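Local structure of SmhA (Serratia marcescens, 7A27) at residues S10-M15 / W305-E310; N85-V90 / K341-S346; M111-S116 / T314-I319; A128-L133 / L293-M298. The protein is the A component of the tripartite alpha-pore-forming toxin Smh, crystallised here in its soluble form, and probably acts with its partner proteins to perforate target-cell membranes. All coordinates share one frame; numbering follows the deposited sequence.

Interaction 1 (S10-M15 / W305-E310); sequences SPQTLM and WGKVAE
The N-terminal tail of SmhA crosses helix 301-321 here and turns into helix 14-37, and the contact has a tight apolar end and a loose polar one. At the tight end Leu14 points at its partner and sets one methyl on the Trp305 indole: CD1 lies 3.7 Å from the centroid of the six-membered ring, only 7° off the normal, a CH-pi contact over the face. Trp305 leaves its backbone heading away from the tail, and the indole swings back under the leucine. The same Leu14 CD1 also rests 3.9 Å from Val308 CG2, which closes this buried patch from the next helical turn.

On the looser side Gln12 stretches out across the exposed Lys307 at roughly a right angle, its OE1 3.5 Å from Lys307 CB and its NE2 3.3 Å from Lys307 O. The lysine's aliphatic base does the touching, while the ammonium end extends away from the tail. Two local bends deliver these side chains. An ST turn has Gln12 N donating to Ser10 OG at 3.0 Å, an oxygen that also bonds Asp8, and a type II' turn from Pro11 to Leu14 closes with Leu14 N to Pro11 O at 3.1 Å. Gln12 occupies its second position, with positive phi (56°).

Around this, Trp305 meets Phe86 of helix 48-96 and, edge-to-face, Tyr122 of helix 104-155, while Pro11 and Leu14 lean on Trp342 and Phe345 of helix 325-358.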
loop_
_atom_site.group_PDB
_atom_site.type_symbol
_atom_site.label_atom_id
_atom_site.label_comp_id
_atom_site.label_asym_id
_atom_site.label_seq_id
_atom_site.Cartn_x
_atom_site.Cartn_y
_atom_site.Cartn_z
ATOM N N SER A 10 -18.701 18.687 1.080
ATOM C CA SER A 10 -18.355 17.356 0.518
ATOM C C SER A 10 -17.030 16.849 1.090
ATOM O O SER A 10 -16.251 17.619 1.678
ATOM C CB SER A 10 -18.257 17.413 -0.991
ATOM O OG SER A 10 -16.991 17.915 -1.417
ATOM N N PRO A 11 -16.767 15.534 0.925
ATOM C CA PRO A 11 -15.486 14.929 1.270
ATOM C C PRO A 11 -14.352 15.316 0.316
ATOM O O PRO A 11 -13.264 14.869 0.509
ATOM C CB PRO A 11 -15.673 13.416 1.091
ATOM C CG PRO A 11 -17.162 13.214 0.902
ATOM C CD PRO A 11 -17.739 14.542 0.471
ATOM N N GLN A 12 -14.662 16.072 -0.732
ATOM C CA GLN A 12 -13.684 16.460 -1.780
ATOM C C GLN A 12 -13.085 15.169 -2.330
ATOM O O GLN A 12 -13.819 14.183 -2.388
ATOM C CB GLN A 12 -12.723 17.497 -1.186
ATOM C CG GLN A 12 -13.511 18.622 -0.527
ATOM C CD GLN A 12 -12.841 19.959 -0.525
ATOM O OE1 GLN A 12 -11.900 20.204 -1.254
ATOM N NE2 GLN A 12 -13.361 20.841 0.305
ATOM N N THR A 13 -11.799 15.140 -2.660
ATOM C CA THR A 13 -11.166 13.940 -3.277
ATOM C C THR A 13 -10.694 12.951 -2.206
ATOM O O THR A 13 -9.877 12.106 -2.565
ATOM C CB THR A 13 -10.013 14.328 -4.216
ATOM O OG1 THR A 13 -8.957 14.903 -3.442
ATOM C CG2 THR A 13 -10.453 15.282 -5.304
ATOM N N LEU A 14 -11.192 13.010 -0.961
ATOM C CA LEU A 14 -10.801 12.052 0.112
ATOM C C LEU A 14 -11.099 10.603 -0.296
ATOM O O LEU A 14 -10.248 9.741 -0.010
ATOM C CB LEU A 14 -11.531 12.369 1.422
ATOM C CG LEU A 14 -10.968 13.516 2.263
ATOM C CD1 LEU A 14 -11.824 13.738 3.487
ATOM C CD2 LEU A 14 -9.537 13.243 2.711
ATOM N N MET A 15 -12.255 10.331 -0.908
ATOM C CA MET A 15 -12.655 8.939 -1.238
ATOM C C MET A 15 -11.605 8.337 -2.168
ATOM O O MET A 15 -11.040 7.293 -1.816
ATOM C CB MET A 15 -14.043 8.866 -1.877
ATOM C CG MET A 15 -14.514 7.439 -2.058
ATOM S SD MET A 15 -16.258 7.282 -2.493
ATOM C CE MET A 15 -16.279 5.636 -3.201
ATOM N N TRP A 305 -7.376 16.950 3.939
ATOM C CA TRP A 305 -8.167 17.186 5.173
ATOM C C TRP A 305 -8.252 18.699 5.403
ATOM O O TRP A 305 -9.345 19.202 5.738
ATOM C CB TRP A 305 -7.636 16.419 6.399
ATOM C CG TRP A 305 -8.207 15.040 6.564
ATOM C CD1 TRP A 305 -7.560 13.842 6.477
ATOM C CD2 TRP A 305 -9.587 14.729 6.815
ATOM N NE1 TRP A 305 -8.440 12.812 6.671
ATOM C CE2 TRP A 305 -9.690 13.332 6.876
ATOM C CE3 TRP A 305 -10.742 15.501 6.983
ATOM C CZ2 TRP A 305 -10.906 12.700 7.098
ATOM C CZ3 TRP A 305 -11.937 14.872 7.210
ATOM C CH2 TRP A 305 -12.014 13.490 7.266
ATOM N N GLY A 306 -7.144 19.404 5.185
ATOM C CA GLY A 306 -7.054 20.873 5.286
ATOM C C GLY A 306 -8.040 21.564 4.377
ATOM O O GLY A 306 -8.547 22.623 4.787
ATOM N N LYS A 307 -8.308 20.995 3.195
ATOM C CA LYS A 307 -9.304 21.537 2.235
ATOM C C LYS A 307 -10.711 21.400 2.827
ATOM O O LYS A 307 -11.512 22.331 2.624
ATOM C CB LYS A 307 -9.204 20.860 0.869
ATOM C CG LYS A 307 -8.040 21.332 0.008
ATOM C CD LYS A 307 -8.132 20.915 -1.452
ATOM C CE LYS A 307 -7.301 21.817 -2.349
ATOM N NZ LYS A 307 -7.127 21.256 -3.709
ATOM N N VAL A 308 -11.002 20.291 3.521
ATOM C CA VAL A 308 -12.314 20.065 4.199
ATOM C C VAL A 308 -12.435 21.083 5.337
ATOM O O VAL A 308 -13.545 21.615 5.537
ATOM C CB VAL A 308 -12.460 18.626 4.724
ATOM C CG1 VAL A 308 -13.753 18.418 5.502
ATOM C CG2 VAL A 308 -12.382 17.635 3.587
ATOM N N ALA A 309 -11.336 21.345 6.050
ATOM C CA ALA A 309 -11.295 22.301 7.178
ATOM C C ALA A 309 -11.640 23.705 6.661
ATOM O O ALA A 309 -12.542 24.329 7.244
ATOM C CB ALA A 309 -9.953 22.259 7.857
ATOM N N GLU A 310 -10.976 24.154 5.592
ATOM C CA GLU A 310 -11.174 25.506 5.008
ATOM C C GLU A 310 -12.614 25.607 4.470
ATOM O O GLU A 310 -13.280 26.618 4.743
ATOM C CB GLU A 310 -10.150 25.803 3.906
ATOM C CG GLU A 310 -8.730 26.112 4.356
ATOM C CD GLU A 310 -7.745 26.246 3.183
ATOM O OE1 GLU A 310 -6.525 25.904 3.363
ATOM O OE2 GLU A 310 -8.185 26.686 2.069
#

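Interaction 2 (N85-V90 / K341-S346); sequences NFAALV and KWQLFS
Two antiparallel helices of the long bundle, 48-96 and 325-358, pass each other here with local axes 9.0 Å apart and directions 152° apart. Trp342 is the main piece: CG sits beside its backbone N, anti to the carbonyl carbon (chi1 -77°), and the indole offers one face to helix 48-96. Two side chains share that face. Phe86, with CG anti to its N, brings CD1 over the benzo end near Trp342 CH2; the two six-membered rings lie obliquely, planes 33° apart and centroids separated by 4.6 Å. One turn further on, Val90 crosses the indole at about a right angle and puts CG2 over the five-membered ring, 4.0 Å from its centroid, a CH-pi contact.

Ala87, a single methyl between these two, lets the backbones close in, so that its CA comes within 5.0 Å of Trp342 CA. Its CB packs against both Trp342 CB and Ser346 CB, each at 4.0 Å. Gln343 bends at chi2 toward the same helix, where NE2 bonds Asn91 OD1. Phe345 turns its ring edge to Trp342 CE3 in plane. The buried indole N-H is satisfied by the N-terminal tail: Trp342 NE1 hydrogen-bonds Leu9 O.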
loop_
_atom_site.group_PDB
_atom_site.type_symbol
_atom_site.label_atom_id
_atom_site.label_comp_id
_atom_site.label_asym_id
_atom_site.label_seq_id
_atom_site.Cartn_x
_atom_site.Cartn_y
_atom_site.Cartn_z
ATOM N N ASN A 85 -15.587 8.253 11.305
ATOM C CA ASN A 85 -15.983 9.110 12.445
ATOM C C ASN A 85 -16.548 10.421 11.890
ATOM O O ASN A 85 -17.640 10.826 12.317
ATOM C CB ASN A 85 -14.817 9.331 13.419
ATOM C CG ASN A 85 -14.537 8.160 14.343
ATOM O OD1 ASN A 85 -14.994 7.046 14.118
ATOM N ND2 ASN A 85 -13.818 8.424 15.428
ATOM N N PHE A 86 -15.851 11.040 10.939
ATOM C CA PHE A 86 -16.281 12.325 10.347
ATOM C C PHE A 86 -17.623 12.118 9.634
ATOM O O PHE A 86 -18.514 12.969 9.778
ATOM C CB PHE A 86 -15.226 12.899 9.405
ATOM C CG PHE A 86 -15.398 14.374 9.129
ATOM C CD1 PHE A 86 -16.308 14.819 8.192
ATOM C CD2 PHE A 86 -14.661 15.322 9.817
ATOM C CE1 PHE A 86 -16.482 16.173 7.945
ATOM C CE2 PHE A 86 -14.838 16.675 9.568
ATOM C CZ PHE A 86 -15.752 17.096 8.629
ATOM N N ALA A 87 -17.790 11.025 8.887
ATOM C CA ALA A 87 -19.062 10.735 8.194
ATOM C C ALA A 87 -20.188 10.709 9.217
ATOM O O ALA A 87 -21.234 11.370 8.971
ATOM C CB ALA A 87 -18.992 9.440 7.436
ATOM N N ALA A 88 -19.968 9.994 10.324
ATOM C CA ALA A 88 -20.952 9.845 11.416
ATOM C C ALA A 88 -21.366 11.229 11.923
ATOM O O ALA A 88 -22.561 11.447 12.134
ATOM C CB ALA A 88 -20.391 8.994 12.520
ATOM N N LEU A 89 -20.406 12.135 12.085
ATOM C CA LEU A 89 -20.665 13.513 12.580
ATOM C C LEU A 89 -21.529 14.283 11.566
ATOM O O LEU A 89 -22.429 15.019 12.001
ATOM C CB LEU A 89 -19.343 14.242 12.860
ATOM C CG LEU A 89 -18.485 13.683 13.997
ATOM C CD1 LEU A 89 -17.258 14.552 14.193
ATOM C CD2 LEU A 89 -19.248 13.567 15.307
ATOM N N VAL A 90 -21.290 14.113 10.266
ATOM C CA VAL A 90 -22.079 14.812 9.213
ATOM C C VAL A 90 -23.543 14.336 9.283
ATOM O O VAL A 90 -24.447 15.195 9.203
ATOM C CB VAL A 90 -21.421 14.653 7.836
ATOM C CG1 VAL A 90 -22.269 15.277 6.741
ATOM C CG2 VAL A 90 -20.032 15.284 7.840
ATOM N N LYS A 341 -22.971 11.737 0.293
ATOM C CA LYS A 341 -21.573 11.674 -0.217
ATOM C C LYS A 341 -20.675 11.059 0.860
ATOM O O LYS A 341 -19.857 10.195 0.507
ATOM C CB LYS A 341 -21.021 13.046 -0.618
ATOM C CG LYS A 341 -21.683 13.679 -1.830
ATOM C CD LYS A 341 -21.206 15.085 -2.118
ATOM C CE LYS A 341 -22.029 15.790 -3.176
ATOM N NZ LYS A 341 -21.652 17.221 -3.296
ATOM N N TRP A 342 -20.832 11.478 2.123
ATOM C CA TRP A 342 -20.022 10.957 3.250
ATOM C C TRP A 342 -20.406 9.497 3.547
ATOM O O TRP A 342 -19.476 8.720 3.866
ATOM C CB TRP A 342 -20.125 11.861 4.476
ATOM C CG TRP A 342 -19.304 13.110 4.381
ATOM C CD1 TRP A 342 -19.716 14.354 3.993
ATOM C CD2 TRP A 342 -17.910 13.247 4.689
ATOM N NE1 TRP A 342 -18.679 15.244 4.031
ATOM C CE2 TRP A 342 -17.559 14.592 4.453
ATOM C CE3 TRP A 342 -16.923 12.364 5.126
ATOM C CZ2 TRP A 342 -16.266 15.069 4.641
ATOM C CZ3 TRP A 342 -15.643 12.836 5.313
ATOM C CH2 TRP A 342 -15.322 14.171 5.082
ATOM N N GLN A 343 -21.686 9.117 3.417
ATOM C CA GLN A 343 -22.124 7.714 3.652
ATOM C C GLN A 343 -21.474 6.791 2.622
ATOM O O GLN A 343 -21.009 5.705 3.027
ATOM C CB GLN A 343 -23.650 7.571 3.655
ATOM C CG GLN A 343 -24.235 8.016 4.985
ATOM C CD GLN A 343 -23.453 7.365 6.106
ATOM O OE1 GLN A 343 -23.307 6.142 6.113
ATOM N NE2 GLN A 343 -22.916 8.166 7.027
ATOM N N LEU A 344 -21.438 7.217 1.360
ATOM C CA LEU A 344 -20.856 6.424 0.259
ATOM C C LEU A 344 -19.369 6.219 0.581
ATOM O O LEU A 344 -18.873 5.066 0.475
ATOM C CB LEU A 344 -21.059 7.183 -1.055
ATOM C CG LEU A 344 -21.160 6.325 -2.319
ATOM C CD1 LEU A 344 -22.635 6.092 -2.660
ATOM C CD2 LEU A 344 -20.396 6.953 -3.505
ATOM N N PHE A 345 -18.700 7.302 0.995
ATOM C CA PHE A 345 -17.268 7.316 1.393
ATOM C C PHE A 345 -17.089 6.350 2.565
ATOM O O PHE A 345 -16.210 5.485 2.467
ATOM C CB PHE A 345 -16.800 8.747 1.687
ATOM C CG PHE A 345 -15.375 8.900 2.165
ATOM C CD1 PHE A 345 -14.371 8.033 1.760
ATOM C CD2 PHE A 345 -15.028 9.951 2.995
ATOM C CE1 PHE A 345 -13.069 8.198 2.206
ATOM C CE2 PHE A 345 -13.725 10.112 3.429
ATOM C CZ PHE A 345 -12.750 9.247 3.020
ATOM N N SER A 346 -17.934 6.450 3.597
ATOM C CA SER A 346 -17.889 5.560 4.784
ATOM C C SER A 346 -17.857 4.086 4.344
ATOM O O SER A 346 -17.137 3.309 4.994
ATOM C CB SER A 346 -19.038 5.846 5.716
ATOM O OG SER A 346 -19.191 4.863 6.727
#

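Interaction 3 (M111-S116 / T314-I319); sequences MVAALS and TAAPII
No aromatic ring or other flat side chain meets a partner between 111-116 and 314-319, and the one ring present, that of Pro317, takes no part; what meets is methyl against methyl and methyl against backbone. The two helices run almost exactly antiparallel, 175° between directions, with local axes 8.3 Å apart. That spacing suits the small residues at the crossing: Ala113 and Ala316 have the nearest CA atoms, at 5.6 Å, and their CB methyls touch at 4.1 Å.

Val112 does most of the filling. Its CG1, anti to the backbone N (chi1 167°), reaches over the turn of Ala315 and Ala316, lying 4.1 Å from Ala316 CB and 4.0 Å from Ala316 N. Its other branch, CG2, goes the other way along the groove and meets Ile319 tip to tip, 3.7 Å from CD1 at the end of the extended isoleucine chain. No hydrogen bond joins the two segments, so the hold is purely apolar. Pro317 lacks an N-H, which breaks one bond of the helix and kinks it next to Ala316.

Just before this stretch of helix 301-321, Tyr312 covers Val112 and Leu115. Beyond the apolar seam, Ile7 and Leu9 of the N-terminal tail cover Ala315, while Leu115 turns to Phe86 and Leu89 on helix 48-96.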
loop_
_atom_site.group_PDB
_atom_site.type_symbol
_atom_site.label_atom_id
_atom_site.label_comp_id
_atom_site.label_asym_id
_atom_site.label_seq_id
_atom_site.Cartn_x
_atom_site.Cartn_y
_atom_site.Cartn_z
ATOM N N MET A 111 -22.131 23.835 14.549
ATOM C CA MET A 111 -21.644 22.457 14.357
ATOM C C MET A 111 -20.724 22.362 13.142
ATOM O O MET A 111 -19.682 21.642 13.210
ATOM C CB MET A 111 -22.793 21.488 14.162
ATOM C CG MET A 111 -22.398 20.146 14.701
ATOM S SD MET A 111 -23.779 19.030 14.767
ATOM C CE MET A 111 -25.058 20.091 15.465
ATOM N N VAL A 112 -21.095 23.009 12.047
ATOM C CA VAL A 112 -20.216 23.025 10.847
ATOM C C VAL A 112 -18.859 23.607 11.276
ATOM O O VAL A 112 -17.831 22.978 10.961
ATOM C CB VAL A 112 -20.872 23.781 9.684
ATOM C CG1 VAL A 112 -19.898 24.084 8.558
ATOM C CG2 VAL A 112 -22.076 23.012 9.180
ATOM N N ALA A 113 -18.860 24.718 12.023
ATOM C CA ALA A 113 -17.643 25.364 12.568
ATOM C C ALA A 113 -16.863 24.335 13.401
ATOM O O ALA A 113 -15.646 24.283 13.253
ATOM C CB ALA A 113 -17.989 26.587 13.374
ATOM N N ALA A 114 -17.542 23.517 14.209
ATOM C CA ALA A 114 -16.918 22.466 15.048
ATOM C C ALA A 114 -16.274 21.380 14.174
ATOM O O ALA A 114 -15.173 20.926 14.522
ATOM C CB ALA A 114 -17.926 21.876 15.996
ATOM N N LEU A 115 -16.927 20.952 13.094
ATOM C CA LEU A 115 -16.356 19.898 12.209
ATOM C C LEU A 115 -15.115 20.450 11.499
ATOM O O LEU A 115 -14.197 19.656 11.238
ATOM C CB LEU A 115 -17.409 19.378 11.229
ATOM C CG LEU A 115 -18.650 18.750 11.872
ATOM C CD1 LEU A 115 -19.475 17.995 10.840
ATOM C CD2 LEU A 115 -18.272 17.802 13.008
ATOM N N SER A 116 -15.063 21.757 11.237
ATOM C CA SER A 116 -13.868 22.434 10.674
ATOM C C SER A 116 -12.672 22.111 11.572
ATOM O O SER A 116 -11.625 21.699 11.051
ATOM C CB SER A 116 -14.091 23.912 10.579
ATOM O OG SER A 116 -12.935 24.590 10.129
ATOM N N THR A 314 -15.460 28.401 5.984
ATOM C CA THR A 314 -16.097 29.383 5.067
ATOM C C THR A 314 -17.611 29.175 5.016
ATOM O O THR A 314 -18.323 30.192 4.923
ATOM C CB THR A 314 -15.461 29.395 3.676
ATOM O OG1 THR A 314 -15.574 28.101 3.102
ATOM C CG2 THR A 314 -14.008 29.816 3.705
ATOM N N ALA A 315 -18.072 27.927 5.082
ATOM C CA ALA A 315 -19.490 27.523 4.991
ATOM C C ALA A 315 -20.300 28.015 6.188
ATOM O O ALA A 315 -21.430 28.476 5.960
ATOM C CB ALA A 315 -19.589 26.028 4.895
ATOM N N ALA A 316 -19.742 27.917 7.397
ATOM C CA ALA A 316 -20.442 28.179 8.673
ATOM C C ALA A 316 -21.113 29.563 8.705
ATOM O O ALA A 316 -22.325 29.648 8.874
ATOM C CB ALA A 316 -19.490 27.969 9.821
ATOM N N PRO A 317 -20.390 30.702 8.565
ATOM C CA PRO A 317 -21.031 32.012 8.641
ATOM C C PRO A 317 -22.127 32.194 7.580
ATOM O O PRO A 317 -23.066 32.934 7.838
ATOM C CB PRO A 317 -19.886 33.013 8.432
ATOM C CG PRO A 317 -18.640 32.240 8.786
ATOM C CD PRO A 317 -18.940 30.821 8.341
ATOM N N ILE A 318 -21.989 31.522 6.428
ATOM C CA ILE A 318 -22.969 31.573 5.306
ATOM C C ILE A 318 -24.249 30.840 5.733
ATOM O O ILE A 318 -25.362 31.395 5.475
ATOM C CB ILE A 318 -22.369 31.001 4.015
ATOM C CG1 ILE A 318 -21.160 31.817 3.546
ATOM C CG2 ILE A 318 -23.436 30.885 2.933
ATOM C CD1 ILE A 318 -20.437 31.242 2.325
ATOM N N ILE A 319 -24.119 29.670 6.376
ATOM C CA ILE A 319 -25.272 28.857 6.871
ATOM C C ILE A 319 -26.028 29.656 7.937
ATOM O O ILE A 319 -27.235 29.431 8.088
ATOM C CB ILE A 319 -24.803 27.502 7.433
ATOM C CG1 ILE A 319 -24.121 26.669 6.351
ATOM C CG2 ILE A 319 -25.972 26.772 8.074
ATOM C CD1 ILE A 319 -23.605 25.344 6.809
#

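Interaction 4 (A128-L133 / L293-M298); sequences AVHTQL and LTEQRM
His130 and Glu295 form the polar centre of an antiparallel helix crossing deep in the bundle, where helix 104-155 meets helix 272-299 with local axes 9.4 Å apart and 151° between their directions. The histidine, CG anti to its N (chi1 179°), reaches across until NE2 lies 2.8 Å from Glu295 OE2. NE2 is the donor, but the N-H points well off the oxygen, so the bond is weak; ring and carboxylate meet obliquely, their planes 39° apart. Glu295 leaves its backbone with CG anti to N and then bends at chi2, which swings the carboxylate toward helix 104-155, so that OE2 meets His130 and OE1 turns to Arg137. The edge of the imidazole also faces the helix backbone, with CD2 3.3 Å from Glu295 O in the ring plane.

Next to this pair is an apolar layer. Leu133 points at the other helix and crosses Met298 at about a right angle, CD1 to CG at 3.6 Å. Met298, bent at both chi2 and chi3, packs CG against His130 CB as well, so one methionine fills the gap between leucine and histidine. Val129 adds a lighter touch at the sulphur end.

Further out, Ile21 of helix 14-37 and Leu76 of helix 48-96 cover Met298, and Leu133 meets Thr72 and Tyr291. The nearby guanidinium of Arg137 would tend to keep the Glu295 carboxylate ionised, and the carboxylate could in turn favour a protonated His130. What holds Glu295 from this second shell is a salt bridge, OE1 to Arg137 NH1.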
loop_
_atom_site.group_PDB
_atom_site.type_symbol
_atom_site.label_atom_id
_atom_site.label_comp_id
_atom_site.label_asym_id
_atom_site.label_seq_id
_atom_site.Cartn_x
_atom_site.Cartn_y
_atom_site.Cartn_z
ATOM N N ALA A 128 1.307 13.496 10.859
ATOM C CA ALA A 128 2.126 12.696 11.801
ATOM C C ALA A 128 2.503 11.357 11.164
ATOM O O ALA A 128 3.675 10.950 11.265
ATOM C CB ALA A 128 1.392 12.494 13.107
ATOM N N VAL A 129 1.534 10.705 10.535
ATOM C CA VAL A 129 1.741 9.391 9.867
ATOM C C VAL A 129 2.666 9.578 8.660
ATOM O O VAL A 129 3.571 8.741 8.477
ATOM C CB VAL A 129 0.403 8.753 9.463
ATOM C CG1 VAL A 129 0.612 7.577 8.537
ATOM C CG2 VAL A 129 -0.412 8.335 10.676
ATOM N N HIS A 130 2.455 10.616 7.848
ATOM C CA HIS A 130 3.297 10.874 6.649
ATOM C C HIS A 130 4.748 11.105 7.064
ATOM O O HIS A 130 5.646 10.612 6.372
ATOM C CB HIS A 130 2.798 12.063 5.834
ATOM C CG HIS A 130 3.666 12.328 4.650
ATOM N ND1 HIS A 130 4.646 13.306 4.637
ATOM C CD2 HIS A 130 3.757 11.685 3.466
ATOM C CE1 HIS A 130 5.252 13.295 3.474
ATOM N NE2 HIS A 130 4.731 12.307 2.735
ATOM N N THR A 131 4.973 11.845 8.147
ATOM C CA THR A 131 6.336 12.164 8.616
ATOM C C THR A 131 7.057 10.857 8.972
ATOM O O THR A 131 8.271 10.780 8.686
ATOM C CB THR A 131 6.310 13.207 9.730
ATOM O OG1 THR A 131 5.627 14.358 9.228
ATOM C CG2 THR A 131 7.697 13.591 10.184
ATOM N N GLN A 132 6.362 9.862 9.543
ATOM C CA GLN A 132 6.974 8.548 9.884
ATOM C C GLN A 132 7.317 7.797 8.584
ATOM O O GLN A 132 8.410 7.226 8.503
ATOM C CB GLN A 132 6.075 7.707 10.790
ATOM C CG GLN A 132 6.231 7.998 12.269
ATOM C CD GLN A 132 5.313 7.134 13.107
ATOM O OE1 GLN A 132 4.750 6.138 12.644
ATOM N NE2 GLN A 132 5.181 7.488 14.382
ATOM N N LEU A 133 6.418 7.785 7.602
ATOM C CA LEU A 133 6.642 7.099 6.306
ATOM C C LEU A 133 7.852 7.723 5.598
ATOM O O LEU A 133 8.667 6.978 5.038
ATOM C CB LEU A 133 5.369 7.215 5.457
ATOM C CG LEU A 133 4.230 6.290 5.864
ATOM C CD1 LEU A 133 2.966 6.622 5.105
ATOM C CD2 LEU A 133 4.622 4.847 5.605
ATOM N N LEU A 293 5.859 4.624 -3.063
ATOM C CA LEU A 293 4.558 5.029 -3.657
ATOM C C LEU A 293 3.553 5.252 -2.527
ATOM O O LEU A 293 2.731 6.172 -2.650
ATOM C CB LEU A 293 4.048 3.991 -4.658
ATOM C CG LEU A 293 4.782 3.941 -5.997
ATOM C CD1 LEU A 293 4.058 2.994 -6.948
ATOM C CD2 LEU A 293 4.891 5.308 -6.642
ATOM N N THR A 294 3.640 4.469 -1.445
ATOM C CA THR A 294 2.732 4.608 -0.278
ATOM C C THR A 294 2.997 5.991 0.317
ATOM O O THR A 294 2.052 6.754 0.396
ATOM C CB THR A 294 2.867 3.417 0.673
ATOM O OG1 THR A 294 2.538 2.239 -0.069
ATOM C CG2 THR A 294 1.964 3.510 1.882
ATOM N N GLU A 295 4.263 6.326 0.592
ATOM C CA GLU A 295 4.690 7.635 1.140
ATOM C C GLU A 295 4.167 8.765 0.254
ATOM O O GLU A 295 3.669 9.736 0.826
ATOM C CB GLU A 295 6.214 7.694 1.217
ATOM C CG GLU A 295 6.766 8.956 1.872
ATOM C CD GLU A 295 7.008 10.159 0.974
ATOM O OE1 GLU A 295 7.176 9.976 -0.233
ATOM O OE2 GLU A 295 7.050 11.288 1.492
ATOM N N GLN A 296 4.269 8.640 -1.076
ATOM C CA GLN A 296 3.905 9.711 -2.043
ATOM C C GLN A 296 2.387 9.946 -2.070
ATOM O O GLN A 296 1.987 11.122 -2.135
ATOM C CB GLN A 296 4.456 9.419 -3.437
ATOM C CG GLN A 296 5.924 9.799 -3.589
ATOM C CD GLN A 296 6.583 9.238 -4.829
ATOM O OE1 GLN A 296 5.967 8.544 -5.636
ATOM N NE2 GLN A 296 7.866 9.516 -4.983
ATOM N N ARG A 297 1.565 8.899 -2.035
ATOM C CA ARG A 297 0.083 9.057 -2.052
ATOM C C ARG A 297 -0.368 9.658 -0.723
ATOM O O ARG A 297 -1.311 10.446 -0.736
ATOM C CB ARG A 297 -0.644 7.732 -2.273
ATOM C CG ARG A 297 -0.259 7.028 -3.560
ATOM C CD ARG A 297 -0.584 7.780 -4.840
ATOM N NE ARG A 297 0.272 7.235 -5.906
ATOM C CZ ARG A 297 0.125 6.025 -6.481
ATOM N NH1 ARG A 297 -0.850 5.190 -6.099
ATOM N NH2 ARG A 297 0.977 5.672 -7.431
ATOM N N MET A 298 0.320 9.306 0.364
ATOM C CA MET A 298 0.036 9.759 1.748
ATOM C C MET A 298 0.430 11.230 1.903
ATOM O O MET A 298 -0.179 11.903 2.742
ATOM C CB MET A 298 0.848 8.914 2.722
ATOM C CG MET A 298 0.511 9.139 4.181
ATOM S SD MET A 298 -1.157 8.795 4.731
ATOM C CE MET A 298 -1.422 7.350 3.726
#

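How the interactions relate
Interactions 1, 2 and 3 cluster towards one end of the elongated bundle, whereas the centre of interaction 4 lies about 10 Å from the centre of the chain. Helix 301-321 serves both 1 and 3, and Ala309 O to Ser116 OG, 2.9 Å, probably bonds them. Interactions 1 and 2 merge where Pro11 CA sits 3.5 Å from Trp342 CZ2, and Leu89 and Val90 carry interaction 2 onto Leu115 of interaction 3. Helix 104-155 runs from 3 to 4 without their touching. Indoles carry 1 and 2; aliphatic side chains, alanines among them, carry 3, while 4 buries a polar histidine–glutamate pair. All but interaction 1, with its exposed polar side, are buried.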